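Local atomic coordinates of integrase (Enterobacteria phage lambda, PDB entry 1AE9), a protein that catalyses site-specific recombination that integrates phage lambda into the host genome and, together with excisionase, cuts the prophage out again. Residues R1-T5 and D127-E133; Y9-Y13 and M27-V31; W22-M27 and T108-F113; F150-L154 and D175-I179. One frame throughout, in Å; residues are numbered along the deposited sequence.

Contact 1: residues R1-T5 and D127-E133; sequences RSRLT and DPPTFHE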
loop_
_atom_site.group_PDB
_atom_site.type_symbol
_atom_site.label_atom_id
_atom_site.label_comp_id
_atom_site.label_asym_id
_atom_site.label_seq_id
_atom_site.Cartn_x
_atom_site.Cartn_y
_atom_site.Cartn_z
ATOM N N ARG A 1 18.480 -6.576 -10.117
ATOM C CA ARG A 1 17.235 -6.684 -10.927
ATOM C C ARG A 1 17.539 -6.250 -12.364
ATOM O O ARG A 1 18.389 -5.389 -12.593
ATOM C CB ARG A 1 16.124 -5.820 -10.310
ATOM C CG ARG A 1 14.747 -5.981 -10.965
ATOM C CD ARG A 1 13.628 -5.434 -10.090
ATOM N NE ARG A 1 13.751 -3.996 -9.879
ATOM C CZ ARG A 1 13.463 -3.375 -8.739
ATOM N NH1 ARG A 1 13.034 -4.069 -7.696
ATOM N NH2 ARG A 1 13.590 -2.055 -8.647
ATOM N N SER A 2 16.873 -6.896 -13.313
ATOM C CA SER A 2 17.033 -6.638 -14.739
ATOM C C SER A 2 16.646 -5.209 -15.131
ATOM O O SER A 2 15.824 -4.571 -14.475
ATOM C CB SER A 2 16.178 -7.646 -15.525
ATOM O OG SER A 2 16.355 -7.543 -16.931
ATOM N N ARG A 3 17.293 -4.702 -16.175
ATOM C CA ARG A 3 17.005 -3.376 -16.706
ATOM C C ARG A 3 15.914 -3.566 -17.772
ATOM O O ARG A 3 15.538 -4.699 -18.101
ATOM C CB ARG A 3 18.263 -2.773 -17.344
ATOM C CG ARG A 3 18.946 -3.685 -18.364
ATOM C CD ARG A 3 20.083 -2.985 -19.118
ATOM N NE ARG A 3 19.647 -2.440 -20.407
ATOM C CZ ARG A 3 20.390 -1.658 -21.193
ATOM N NH1 ARG A 3 21.623 -1.314 -20.835
ATOM N NH2 ARG A 3 19.890 -1.200 -22.336
ATOM N N LEU A 4 15.398 -2.466 -18.304
ATOM C CA LEU A 4 14.373 -2.534 -19.338
ATOM C C LEU A 4 14.889 -1.737 -20.525
ATOM O O LEU A 4 15.244 -0.574 -20.375
ATOM C CB LEU A 4 13.065 -1.918 -18.837
ATOM C CG LEU A 4 11.849 -2.068 -19.754
ATOM C CD1 LEU A 4 11.366 -3.511 -19.735
ATOM C CD2 LEU A 4 10.747 -1.117 -19.304
ATOM N N THR A 5 14.965 -2.369 -21.694
ATOM C CA THR A 5 15.444 -1.681 -22.893
ATOM C C THR A 5 14.281 -0.985 -23.598
ATOM O O THR A 5 13.111 -1.220 -23.266
ATOM C CB THR A 5 16.123 -2.661 -23.892
ATOM O OG1 THR A 5 15.148 -3.556 -24.442
ATOM C CG2 THR A 5 17.203 -3.465 -23.197
ATOM N N ASP A 127 15.659 -11.038 -11.745
ATOM C CA ASP A 127 14.322 -10.528 -11.437
ATOM C C ASP A 127 13.857 -9.545 -12.514
ATOM O O ASP A 127 14.590 -8.616 -12.870
ATOM C CB ASP A 127 14.324 -9.822 -10.073
ATOM C CG ASP A 127 14.547 -10.776 -8.906
ATOM O OD1 ASP A 127 14.710 -11.993 -9.124
ATOM O OD2 ASP A 127 14.552 -10.299 -7.756
ATOM N N PRO A 128 12.635 -9.736 -13.048
ATOM C CA PRO A 128 12.076 -8.864 -14.086
ATOM C C PRO A 128 12.014 -7.398 -13.653
ATOM O O PRO A 128 11.886 -7.090 -12.464
ATOM C CB PRO A 128 10.670 -9.434 -14.276
ATOM C CG PRO A 128 10.850 -10.874 -13.993
ATOM C CD PRO A 128 11.707 -10.838 -12.752
ATOM N N PRO A 129 12.128 -6.474 -14.614
ATOM C CA PRO A 129 12.079 -5.040 -14.311
ATOM C C PRO A 129 10.680 -4.625 -13.853
ATOM O O PRO A 129 9.684 -5.193 -14.295
ATOM C CB PRO A 129 12.452 -4.396 -15.651
ATOM C CG PRO A 129 11.925 -5.369 -16.649
ATOM C CD PRO A 129 12.316 -6.702 -16.056
ATOM N N THR A 130 10.623 -3.678 -12.925
ATOM C CA THR A 130 9.365 -3.168 -12.403
ATOM C C THR A 130 9.105 -1.797 -13.028
ATOM O O THR A 130 9.895 -1.331 -13.859
ATOM C CB THR A 130 9.421 -3.023 -10.870
ATOM O OG1 THR A 130 10.367 -2.009 -10.515
ATOM C CG2 THR A 130 9.837 -4.338 -10.222
ATOM N N PHE A 131 8.018 -1.138 -12.631
ATOM C CA PHE A 131 7.721 0.180 -13.174
ATOM C C PHE A 131 8.880 1.133 -12.872
ATOM O O PHE A 131 9.175 2.027 -13.668
ATOM C CB PHE A 131 6.415 0.735 -12.600
ATOM C CG PHE A 131 5.921 1.972 -13.302
ATOM C CD1 PHE A 131 6.319 3.237 -12.879
ATOM C CD2 PHE A 131 5.055 1.873 -14.388
ATOM C CE1 PHE A 131 5.866 4.386 -13.521
ATOM C CE2 PHE A 131 4.591 3.024 -15.042
ATOM C CZ PHE A 131 4.999 4.279 -14.607
ATOM N N HIS A 132 9.548 0.935 -11.737
ATOM C CA HIS A 132 10.676 1.790 -11.385
ATOM C C HIS A 132 11.782 1.768 -12.449
ATOM O O HIS A 132 12.505 2.751 -12.622
ATOM C CB HIS A 132 11.282 1.414 -10.031
ATOM C CG HIS A 132 12.513 2.204 -9.695
ATOM N ND1 HIS A 132 13.790 1.706 -9.861
ATOM C CD2 HIS A 132 12.665 3.489 -9.284
ATOM C CE1 HIS A 132 14.674 2.648 -9.575
ATOM N NE2 HIS A 132 14.017 3.740 -9.223
ATOM N N GLU A 133 11.917 0.663 -13.170
ATOM C CA GLU A 133 12.958 0.580 -14.185
ATOM C C GLU A 133 12.785 1.575 -15.327
ATOM O O GLU A 133 13.728 1.821 -16.090
ATOM C CB GLU A 133 13.109 -0.856 -14.698
ATOM C CG GLU A 133 14.092 -1.691 -13.868
ATOM C CD GLU A 133 13.850 -1.591 -12.360
ATOM O OE1 GLU A 133 12.876 -2.194 -11.870
ATOM O OE2 GLU A 133 14.635 -0.910 -11.657
HETATM O O HOH W 1 15.952 -0.127 -16.800
#
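Glu133 OE1 is shared by three groups, one of them reaching over from the other segment. Arg1 NE lies 2.8 Å from Glu133 OE1 in a salt bridge whose N-H points poorly, so the bond is weak. From the acid's own segment, Thr130 N donates to the anti lone pair of Glu133 OE1 at 2.9 Å and a nearly straight 166°. Thr130 OG1 is also 2.9 Å from Glu133 OE1, on the syn side but out of the carboxylate plane. The second oxygen, Glu133 OE2, takes a long, weak bond from Arg1 NH2 and a bond from His132 ND1 at 3.3 Å, the latter from above the carboxylate plane. Thr130 and Glu133 thus form a capping box where the chain enters helix 133-145, a role suited to a short hydroxyl residue paired with a long acid, and the same acid bonds to His132, a predicted active-site residue of this catalytic domain. Arg1 gets there because its chain bends at chi3 (64°) after running past the carbonyls of Asp127 and Pro128; Thr130 OG1 lies over one face of its guanidinium, which is turned 47° from the carboxylate. Further along, Ser2 N donates to Asp127 O at 2.9 Å. The Asp127 carboxylate itself pairs with Lys59 of the second subunit. Leu4 crosses the Pro129 ring at about a right angle, Leu4 CD1 resting 3.6 Å from Pro129 CG, an apolar pairing that suits two buried residues. A water joins the two backbones, accepting from Leu4 N and donating to Glu133 O, while Ser2 O is buried against Glu133 CG without a polar partner.

Contact 2: residues Y9-Y13 and M27-V31; sequences YLKIY and MELAV
The methyl end of Met27 sits over one face of the Tyr9 ring, in a CH-pi contact with CE 4.1 Å from the ring centroid and displaced toward the rim. Met27 CE also lies 3.9 Å from Ile12 CG2 and at the edge of the Tyr13 ring, close to the backbone between Tyr9 and Tyr13. An unbranched, flexible chain suits this place: Met27 runs out past the Tyr9 ring in the opposite sense and turns only at chi3 (67°), which brings CE against helix 6-15. Val31, one turn further on, adds CG2 at 3.7 Å from Tyr9 CE2. Beside this apolar patch the polar ends meet. Tyr13 OH donates to Glu28 OE2 at 2.9 Å from above the carboxylate plane; the ring and carboxylate planes lie only 13° apart, so they are stepped and not in line. Tyr9 crosses Glu28 at about a right angle, its OH 3.4 Å from Glu28 CG, and shares a water with Glu28 OE2.

Both tyrosines have CG anti to the backbone N, which sends their rings across to helix 21-33. Consecutive helices 6-15 and 21-33 form a helical hairpin in the catalytic domain; segments 9-13 and 27-31 run roughly antiparallel, at 158°, and the 12.3 Å between their axes is wide enough for large side chains to fill. Behind Glu28, Lys85 makes a salt bridge to OE1, and Thr82 hydrogen-bonds to the same oxygen. With a lysine, two hydroxyl groups and a water directed at it, the buried carboxylate of Glu28 is probably ionised, its charge offset largely by Lys85.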
loop_
_atom_site.group_PDB
_atom_site.type_symbol
_atom_site.label_atom_id
_atom_site.label_comp_id
_atom_site.label_asym_id
_atom_site.label_seq_id
_atom_site.Cartn_x
_atom_site.Cartn_y
_atom_site.Cartn_z
ATOM N N TYR A 9 10.314 -2.063 -23.698
ATOM C CA TYR A 9 9.279 -1.111 -23.287
ATOM C C TYR A 9 8.117 -1.183 -24.279
ATOM O O TYR A 9 6.945 -1.148 -23.888
ATOM C CB TYR A 9 9.853 0.318 -23.263
ATOM C CG TYR A 9 8.828 1.444 -23.268
ATOM C CD1 TYR A 9 8.160 1.796 -24.443
ATOM C CD2 TYR A 9 8.517 2.148 -22.102
ATOM C CE1 TYR A 9 7.202 2.814 -24.461
ATOM C CE2 TYR A 9 7.557 3.177 -22.109
ATOM C CZ TYR A 9 6.905 3.498 -23.294
ATOM O OH TYR A 9 5.950 4.490 -23.337
ATOM N N LEU A 10 8.444 -1.259 -25.569
ATOM C CA LEU A 10 7.426 -1.330 -26.613
ATOM C C LEU A 10 6.620 -2.632 -26.582
ATOM O O LEU A 10 5.422 -2.632 -26.895
ATOM C CB LEU A 10 8.054 -1.089 -27.997
ATOM C CG LEU A 10 8.532 0.355 -28.240
ATOM C CD1 LEU A 10 9.266 0.478 -29.568
ATOM C CD2 LEU A 10 7.353 1.310 -28.209
ATOM N N LYS A 11 7.257 -3.739 -26.200
ATOM C CA LYS A 11 6.548 -5.027 -26.115
ATOM C C LYS A 11 5.513 -4.947 -24.985
ATOM O O LYS A 11 4.366 -5.378 -25.142
ATOM C CB LYS A 11 7.524 -6.181 -25.849
ATOM C CG LYS A 11 8.648 -6.316 -26.864
ATOM C CD LYS A 11 8.122 -6.494 -28.283
ATOM C CE LYS A 11 9.264 -6.763 -29.258
ATOM N NZ LYS A 11 8.790 -6.818 -30.660
ATOM N N ILE A 12 5.924 -4.387 -23.851
ATOM C CA ILE A 12 5.040 -4.226 -22.700
ATOM C C ILE A 12 3.926 -3.236 -23.049
ATOM O O ILE A 12 2.760 -3.443 -22.689
ATOM C CB ILE A 12 5.823 -3.726 -21.464
ATOM C CG1 ILE A 12 6.861 -4.779 -21.049
ATOM C CG2 ILE A 12 4.857 -3.396 -20.321
ATOM C CD1 ILE A 12 7.793 -4.361 -19.910
ATOM N N TYR A 13 4.291 -2.165 -23.758
ATOM C CA TYR A 13 3.342 -1.143 -24.194
ATOM C C TYR A 13 2.253 -1.807 -25.038
ATOM O O TYR A 13 1.069 -1.525 -24.862
ATOM C CB TYR A 13 4.071 -0.065 -25.010
ATOM C CG TYR A 13 3.247 1.166 -25.329
ATOM C CD1 TYR A 13 2.392 1.191 -26.427
ATOM C CD2 TYR A 13 3.325 2.305 -24.531
ATOM C CE1 TYR A 13 1.635 2.318 -26.722
ATOM C CE2 TYR A 13 2.572 3.436 -24.817
ATOM C CZ TYR A 13 1.729 3.435 -25.910
ATOM O OH TYR A 13 0.965 4.548 -26.190
ATOM N N MET A 27 3.209 5.149 -18.361
ATOM C CA MET A 27 4.484 4.637 -18.890
ATOM C C MET A 27 5.207 5.731 -19.677
ATOM O O MET A 27 6.402 5.978 -19.471
ATOM C CB MET A 27 4.268 3.410 -19.789
ATOM C CG MET A 27 3.993 2.114 -19.026
ATOM S SD MET A 27 3.529 0.725 -20.076
ATOM C CE MET A 27 5.109 0.467 -20.967
ATOM N N GLU A 28 4.471 6.405 -20.555
ATOM C CA GLU A 28 5.051 7.476 -21.354
ATOM C C GLU A 28 5.550 8.617 -20.472
ATOM O O GLU A 28 6.669 9.108 -20.649
ATOM C CB GLU A 28 4.030 8.007 -22.349
ATOM C CG GLU A 28 3.710 7.041 -23.463
ATOM C CD GLU A 28 2.667 7.575 -24.426
ATOM O OE1 GLU A 28 2.045 8.619 -24.139
ATOM O OE2 GLU A 28 2.455 6.935 -25.477
ATOM N N LEU A 29 4.734 9.011 -19.498
ATOM C CA LEU A 29 5.095 10.097 -18.599
ATOM C C LEU A 29 6.332 9.745 -17.759
ATOM O O LEU A 29 7.176 10.596 -17.493
ATOM C CB LEU A 29 3.899 10.461 -17.713
ATOM C CG LEU A 29 3.760 11.927 -17.295
ATOM C CD1 LEU A 29 3.560 12.811 -18.530
ATOM C CD2 LEU A 29 2.577 12.081 -16.343
ATOM N N ALA A 30 6.463 8.481 -17.378
ATOM C CA ALA A 30 7.605 8.035 -16.591
ATOM C C ALA A 30 8.910 8.155 -17.381
ATOM O O ALA A 30 9.937 8.568 -16.832
ATOM C CB ALA A 30 7.403 6.596 -16.149
ATOM N N VAL A 31 8.870 7.785 -18.659
ATOM C CA VAL A 31 10.060 7.842 -19.508
ATOM C C VAL A 31 10.423 9.262 -19.946
ATOM O O VAL A 31 11.587 9.635 -19.914
ATOM C CB VAL A 31 9.936 6.903 -20.757
ATOM C CG1 VAL A 31 11.166 7.044 -21.669
ATOM C CG2 VAL A 31 9.801 5.442 -20.306
HETATM O O HOH W 2 5.050 5.153 -25.976
#

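Contact 3: residues W22-M27 and T108-F113; sequences WLRLAM and TVSRYF
Trp22 carries its CG between the backbone N and the carbonyl carbon (chi1 58°), and this less common torsion swings the indole off helix 21-33 and onto helix 106-120. Tyr112, with CG anti to its carbonyl carbon, lays its ring where the indole arrives. The two form an offset edge-to-face pair: the six-membered ring of Trp22 turns its edge to the face of Tyr112, planes 76° apart and centroids 5.3 Å, with Trp22 CH2 coming within 3.6 Å of Tyr112 CD2. The far rim of the indole also reaches Thr108, whose CG2 is 3.9 Å from Trp22 CZ2, and Val109, whose CG2 is 4.0 Å from Trp22 CZ3. A broad, flat tryptophan can therefore span a whole turn of the other helix. Leu23 divides its two methyls, CD2 lying 3.5 Å from Tyr112 O and CD1 beside the backbone of Phe113. Ala26 adds only a loose methyl contact with Val109. One turn on from Leu23, Met27 brings its sulfur to the edge of the Phe113 ring, SD 5.3 Å from the centroid, a Met-aromatic contact. Phe113 in turn meets Phe131 edge-to-face. The short segments cross at -105° with their axes 10.3 Å apart, nearly perpendicular helix packing in the interior of the largely helical tyrosine recombinase catalytic domain.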
loop_
_atom_site.group_PDB
_atom_site.type_symbol
_atom_site.label_atom_id
_atom_site.label_comp_id
_atom_site.label_asym_id
_atom_site.label_seq_id
_atom_site.Cartn_x
_atom_site.Cartn_y
_atom_site.Cartn_z
ATOM N N TRP A 22 -5.040 4.452 -18.450
ATOM C CA TRP A 22 -3.976 5.210 -17.807
ATOM C C TRP A 22 -2.596 4.544 -17.792
ATOM O O TRP A 22 -1.592 5.239 -17.639
ATOM C CB TRP A 22 -4.374 5.619 -16.377
ATOM C CG TRP A 22 -4.737 4.470 -15.453
ATOM C CD1 TRP A 22 -5.998 4.085 -15.074
ATOM C CD2 TRP A 22 -3.829 3.577 -14.778
ATOM N NE1 TRP A 22 -5.930 3.015 -14.208
ATOM C CE2 TRP A 22 -4.615 2.683 -14.009
ATOM C CE3 TRP A 22 -2.431 3.449 -14.746
ATOM C CZ2 TRP A 22 -4.047 1.674 -13.217
ATOM C CZ3 TRP A 22 -1.867 2.447 -13.958
ATOM C CH2 TRP A 22 -2.676 1.575 -13.206
ATOM N N LEU A 23 -2.529 3.221 -17.967
ATOM C CA LEU A 23 -1.241 2.530 -17.918
ATOM C C LEU A 23 -0.248 3.022 -18.969
ATOM O O LEU A 23 0.869 3.407 -18.626
ATOM C CB LEU A 23 -1.406 1.000 -18.001
ATOM C CG LEU A 23 -0.093 0.203 -17.845
ATOM C CD1 LEU A 23 0.640 0.594 -16.551
ATOM C CD2 LEU A 23 -0.366 -1.282 -17.867
ATOM N N ARG A 24 -0.648 3.015 -20.238
ATOM C CA ARG A 24 0.229 3.476 -21.312
ATOM C C ARG A 24 0.662 4.923 -21.098
ATOM O O ARG A 24 1.822 5.275 -21.341
ATOM C CB ARG A 24 -0.456 3.328 -22.675
ATOM C CG ARG A 24 -0.477 1.896 -23.189
ATOM C CD ARG A 24 -1.124 1.799 -24.558
ATOM N NE ARG A 24 -0.929 0.482 -25.163
ATOM C CZ ARG A 24 -1.732 -0.061 -26.078
ATOM N NH1 ARG A 24 -2.806 0.589 -26.507
ATOM N NH2 ARG A 24 -1.457 -1.258 -26.576
ATOM N N LEU A 25 -0.263 5.758 -20.627
ATOM C CA LEU A 25 0.029 7.166 -20.386
ATOM C C LEU A 25 1.009 7.342 -19.226
ATOM O O LEU A 25 1.915 8.176 -19.295
ATOM C CB LEU A 25 -1.270 7.940 -20.151
ATOM C CG LEU A 25 -2.177 7.956 -21.391
ATOM C CD1 LEU A 25 -3.569 8.475 -21.039
ATOM C CD2 LEU A 25 -1.542 8.802 -22.491
ATOM N N ALA A 26 0.849 6.543 -18.174
ATOM C CA ALA A 26 1.763 6.618 -17.039
ATOM C C ALA A 26 3.159 6.164 -17.490
ATOM O O ALA A 26 4.168 6.739 -17.068
ATOM C CB ALA A 26 1.266 5.756 -15.894
ATOM N N MET A 27 3.209 5.149 -18.361
ATOM C CA MET A 27 4.484 4.637 -18.890
ATOM C C MET A 27 5.207 5.731 -19.677
ATOM O O MET A 27 6.402 5.978 -19.471
ATOM C CB MET A 27 4.268 3.410 -19.789
ATOM C CG MET A 27 3.993 2.114 -19.026
ATOM S SD MET A 27 3.529 0.725 -20.076
ATOM C CE MET A 27 5.109 0.467 -20.967
ATOM N N THR A 108 -0.615 0.647 -7.234
ATOM C CA THR A 108 -1.541 0.309 -8.299
ATOM C C THR A 108 -0.863 0.398 -9.670
ATOM O O THR A 108 -1.011 -0.497 -10.503
ATOM C CB THR A 108 -2.773 1.227 -8.238
ATOM O OG1 THR A 108 -3.431 1.033 -6.980
ATOM C CG2 THR A 108 -3.739 0.925 -9.362
ATOM N N VAL A 109 -0.106 1.463 -9.892
ATOM C CA VAL A 109 0.584 1.647 -11.163
ATOM C C VAL A 109 1.571 0.510 -11.395
ATOM O O VAL A 109 1.580 -0.096 -12.463
ATOM C CB VAL A 109 1.316 3.006 -11.211
ATOM C CG1 VAL A 109 2.120 3.135 -12.494
ATOM C CG2 VAL A 109 0.308 4.139 -11.114
ATOM N N SER A 110 2.380 0.204 -10.384
ATOM C CA SER A 110 3.363 -0.874 -10.473
ATOM C C SER A 110 2.709 -2.225 -10.745
ATOM O O SER A 110 3.195 -3.007 -11.569
ATOM C CB SER A 110 4.166 -0.964 -9.175
ATOM O OG SER A 110 4.884 0.234 -8.939
ATOM N N ARG A 111 1.596 -2.475 -10.057
ATOM C CA ARG A 111 0.841 -3.719 -10.172
ATOM C C ARG A 111 0.329 -3.938 -11.593
ATOM O O ARG A 111 0.478 -5.025 -12.158
ATOM C CB ARG A 111 -0.326 -3.700 -9.179
ATOM C CG ARG A 111 -0.980 -5.039 -8.894
ATOM C CD ARG A 111 -1.956 -4.909 -7.710
ATOM N NE ARG A 111 -1.303 -4.313 -6.535
ATOM C CZ ARG A 111 -1.777 -3.287 -5.820
ATOM N NH1 ARG A 111 -2.934 -2.714 -6.129
ATOM N NH2 ARG A 111 -1.067 -2.809 -4.800
ATOM N N TYR A 112 -0.277 -2.914 -12.178
ATOM C CA TYR A 112 -0.782 -3.049 -13.537
ATOM C C TYR A 112 0.346 -3.177 -14.569
ATOM O O TYR A 112 0.215 -3.906 -15.567
ATOM C CB TYR A 112 -1.752 -1.910 -13.870
ATOM C CG TYR A 112 -3.151 -2.174 -13.346
ATOM C CD1 TYR A 112 -4.086 -2.859 -14.122
ATOM C CD2 TYR A 112 -3.530 -1.761 -12.068
ATOM C CE1 TYR A 112 -5.367 -3.130 -13.641
ATOM C CE2 TYR A 112 -4.809 -2.024 -11.573
ATOM C CZ TYR A 112 -5.721 -2.710 -12.365
ATOM O OH TYR A 112 -6.984 -2.971 -11.887
ATOM N N PHE A 113 1.454 -2.484 -14.318
ATOM C CA PHE A 113 2.616 -2.558 -15.196
ATOM C C PHE A 113 3.142 -3.997 -15.149
ATOM O O PHE A 113 3.433 -4.596 -16.187
ATOM C CB PHE A 113 3.711 -1.581 -14.746
ATOM C CG PHE A 113 4.992 -1.702 -15.539
ATOM C CD1 PHE A 113 5.156 -1.005 -16.727
ATOM C CD2 PHE A 113 6.017 -2.536 -15.107
ATOM C CE1 PHE A 113 6.324 -1.136 -17.477
ATOM C CE2 PHE A 113 7.194 -2.679 -15.854
ATOM C CZ PHE A 113 7.344 -1.974 -17.040
#

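Contact 4: residues F150-L154 and D175-I179; sequences FAQHL and DKIEI
The C-terminal tail of the catalytic domain leaves strand 173-176 and runs over helix 148-155, close to the position of the nucleophilic tyrosine, replaced by Phe166 in this structure. Ile177 is the tail residue that the helix covers most. Its beta-branch sends two arms different ways: CG2, anti to the backbone N, presses on Phe150 CE1 at 3.4 Å, while Ile177 CG1, with chi1 at -58°, comes within 4.4 Å of Leu154 CD1. From there Ile177 CD1 reaches the edge of the His153 ring, 3.9 Å from His153 CD2. Phe150 crosses Ile177 at about a right angle and turns its own edge to the tail, where Phe150 CE1 lies 3.3 Å from Glu178 O, in the plane of the ring. A polarised aromatic C-H is a fitting neighbour for a carbonyl oxygen.

The tail is itself tied to the mixed sheet, since Asp175 and Ile177 both make backbone hydrogen bonds to Ala65 of strand 63-67, so helix 148-155 packs against a segment hydrogen-bonded to that strand. Phe150 is backed by Tyr142, edge-to-face. At the other end Asp175 approaches the His153 ring with planes 47° apart. Asp175 OD2 is nearest to His153 CD2, at 3.1 Å, and the angle at NE2 is too poor for a hydrogen bond. A water instead bridges the backbone, donating to His153 O at 2.8 Å and to Asp175 OD2 at 3.0 Å. An acid suits this partly exposed spot, where it can accept from solvent, and its side chain also touches Phe166.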
loop_
_atom_site.group_PDB
_atom_site.type_symbol
_atom_site.label_atom_id
_atom_site.label_comp_id
_atom_site.label_asym_id
_atom_site.label_seq_id
_atom_site.Cartn_x
_atom_site.Cartn_y
_atom_site.Cartn_z
ATOM N N PHE A 150 22.309 16.341 -18.406
ATOM C CA PHE A 150 20.874 16.586 -18.503
ATOM C C PHE A 150 20.101 15.522 -17.722
ATOM O O PHE A 150 19.233 15.850 -16.915
ATOM C CB PHE A 150 20.418 16.595 -19.968
ATOM C CG PHE A 150 18.931 16.747 -20.136
ATOM C CD1 PHE A 150 18.353 18.012 -20.220
ATOM C CD2 PHE A 150 18.101 15.628 -20.167
ATOM C CE1 PHE A 150 16.969 18.158 -20.328
ATOM C CE2 PHE A 150 16.727 15.763 -20.273
ATOM C CZ PHE A 150 16.155 17.030 -20.354
ATOM N N ALA A 151 20.428 14.255 -17.964
ATOM C CA ALA A 151 19.771 13.139 -17.289
ATOM C C ALA A 151 19.872 13.249 -15.769
ATOM O O ALA A 151 18.861 13.148 -15.072
ATOM C CB ALA A 151 20.351 11.812 -17.769
ATOM N N GLN A 152 21.083 13.466 -15.254
ATOM C CA GLN A 152 21.278 13.594 -13.810
ATOM C C GLN A 152 20.470 14.765 -13.267
ATOM O O GLN A 152 19.924 14.704 -12.170
ATOM C CB GLN A 152 22.762 13.759 -13.464
ATOM C CG GLN A 152 23.606 12.517 -13.734
ATOM C CD GLN A 152 23.020 11.252 -13.124
ATOM O OE1 GLN A 152 23.118 11.018 -11.915
ATOM N NE2 GLN A 152 22.397 10.431 -13.960
ATOM N N HIS A 153 20.359 15.812 -14.071
ATOM C CA HIS A 153 19.596 16.991 -13.692
ATOM C C HIS A 153 18.109 16.662 -13.584
ATOM O O HIS A 153 17.460 16.978 -12.585
ATOM C CB HIS A 153 19.787 18.087 -14.735
ATOM C CG HIS A 153 20.394 19.334 -14.185
ATOM N ND1 HIS A 153 21.719 19.411 -13.806
ATOM C CD2 HIS A 153 19.851 20.543 -13.915
ATOM C CE1 HIS A 153 21.965 20.614 -13.320
ATOM N NE2 HIS A 153 20.848 21.320 -13.375
ATOM N N LEU A 154 17.586 16.018 -14.622
ATOM C CA LEU A 154 16.183 15.638 -14.682
ATOM C C LEU A 154 15.811 14.664 -13.560
ATOM O O LEU A 154 14.786 14.832 -12.894
ATOM C CB LEU A 154 15.876 15.026 -16.050
ATOM C CG LEU A 154 14.407 14.780 -16.402
ATOM C CD1 LEU A 154 13.645 16.103 -16.439
ATOM C CD2 LEU A 154 14.309 14.061 -17.745
ATOM N N ASP A 175 14.962 24.547 -9.681
ATOM C CA ASP A 175 16.020 24.289 -10.649
ATOM C C ASP A 175 15.335 24.151 -12.025
ATOM O O ASP A 175 14.534 23.240 -12.241
ATOM C CB ASP A 175 16.751 22.999 -10.245
ATOM C CG ASP A 175 17.949 22.686 -11.123
ATOM O OD1 ASP A 175 18.742 23.605 -11.418
ATOM O OD2 ASP A 175 18.115 21.503 -11.499
ATOM N N LYS A 176 15.598 25.101 -12.920
ATOM C CA LYS A 176 15.010 25.105 -14.267
ATOM C C LYS A 176 15.767 24.129 -15.175
ATOM O O LYS A 176 16.996 24.191 -15.256
ATOM C CB LYS A 176 15.108 26.512 -14.865
ATOM C CG LYS A 176 14.086 26.861 -15.948
ATOM C CD LYS A 176 12.846 27.528 -15.339
ATOM C CE LYS A 176 12.112 28.412 -16.353
ATOM N NZ LYS A 176 10.953 29.129 -15.742
ATOM N N ILE A 177 15.054 23.210 -15.823
ATOM C CA ILE A 177 15.696 22.250 -16.724
ATOM C C ILE A 177 15.757 22.890 -18.111
ATOM O O ILE A 177 14.771 23.464 -18.591
ATOM C CB ILE A 177 14.934 20.894 -16.795
ATOM C CG1 ILE A 177 14.822 20.261 -15.404
ATOM C CG2 ILE A 177 15.661 19.924 -17.720
ATOM C CD1 ILE A 177 16.156 19.877 -14.778
ATOM N N GLU A 178 16.930 22.815 -18.734
ATOM C CA GLU A 178 17.142 23.407 -20.050
ATOM C C GLU A 178 17.462 22.390 -21.139
ATOM O O GLU A 178 17.896 21.274 -20.846
ATOM C CB GLU A 178 18.263 24.446 -19.984
ATOM C CG GLU A 178 18.010 25.554 -18.981
ATOM C CD GLU A 178 18.926 26.748 -19.178
ATOM O OE1 GLU A 178 20.062 26.736 -18.648
ATOM O OE2 GLU A 178 18.497 27.705 -19.861
ATOM N N ILE A 179 17.346 22.855 -22.386
ATOM C CA ILE A 179 17.583 22.085 -23.616
ATOM C C ILE A 179 16.784 20.787 -23.680
ATOM O O ILE A 179 17.325 19.761 -24.147
ATOM C CB ILE A 179 19.126 21.875 -23.972
ATOM C CG1 ILE A 179 19.896 21.165 -22.848
ATOM C CG2 ILE A 179 19.772 23.215 -24.334
ATOM C CD1 ILE A 179 21.370 20.929 -23.142
ATOM O OXT ILE A 179 15.589 20.838 -23.304
HETATM O O HOH W 3 18.333 18.637 -10.534
#

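In the fold
Contacts 2 and 3 form one continuous core: their centres are 9 Å apart, they share Met27 on helix 21-33, and Tyr13 O lies 2.8 Å from Arg24 NE, a probable hydrogen bond. Contact 1 is joined to both through Phe131, whose CZ is 3.7 Å from Ala30 CB and whose CE2 is 3.6 Å from Val109 CG1. This helical packing thus borders the segment that holds His132, whose side chain comes about 4 Å from that of Arg135 and about 5 Å from that of Arg36, both predicted active-site residues. Contact 4 stands apart, its centre 24 Å from that of contact 1, and lies beside Phe166, at the nucleophile position.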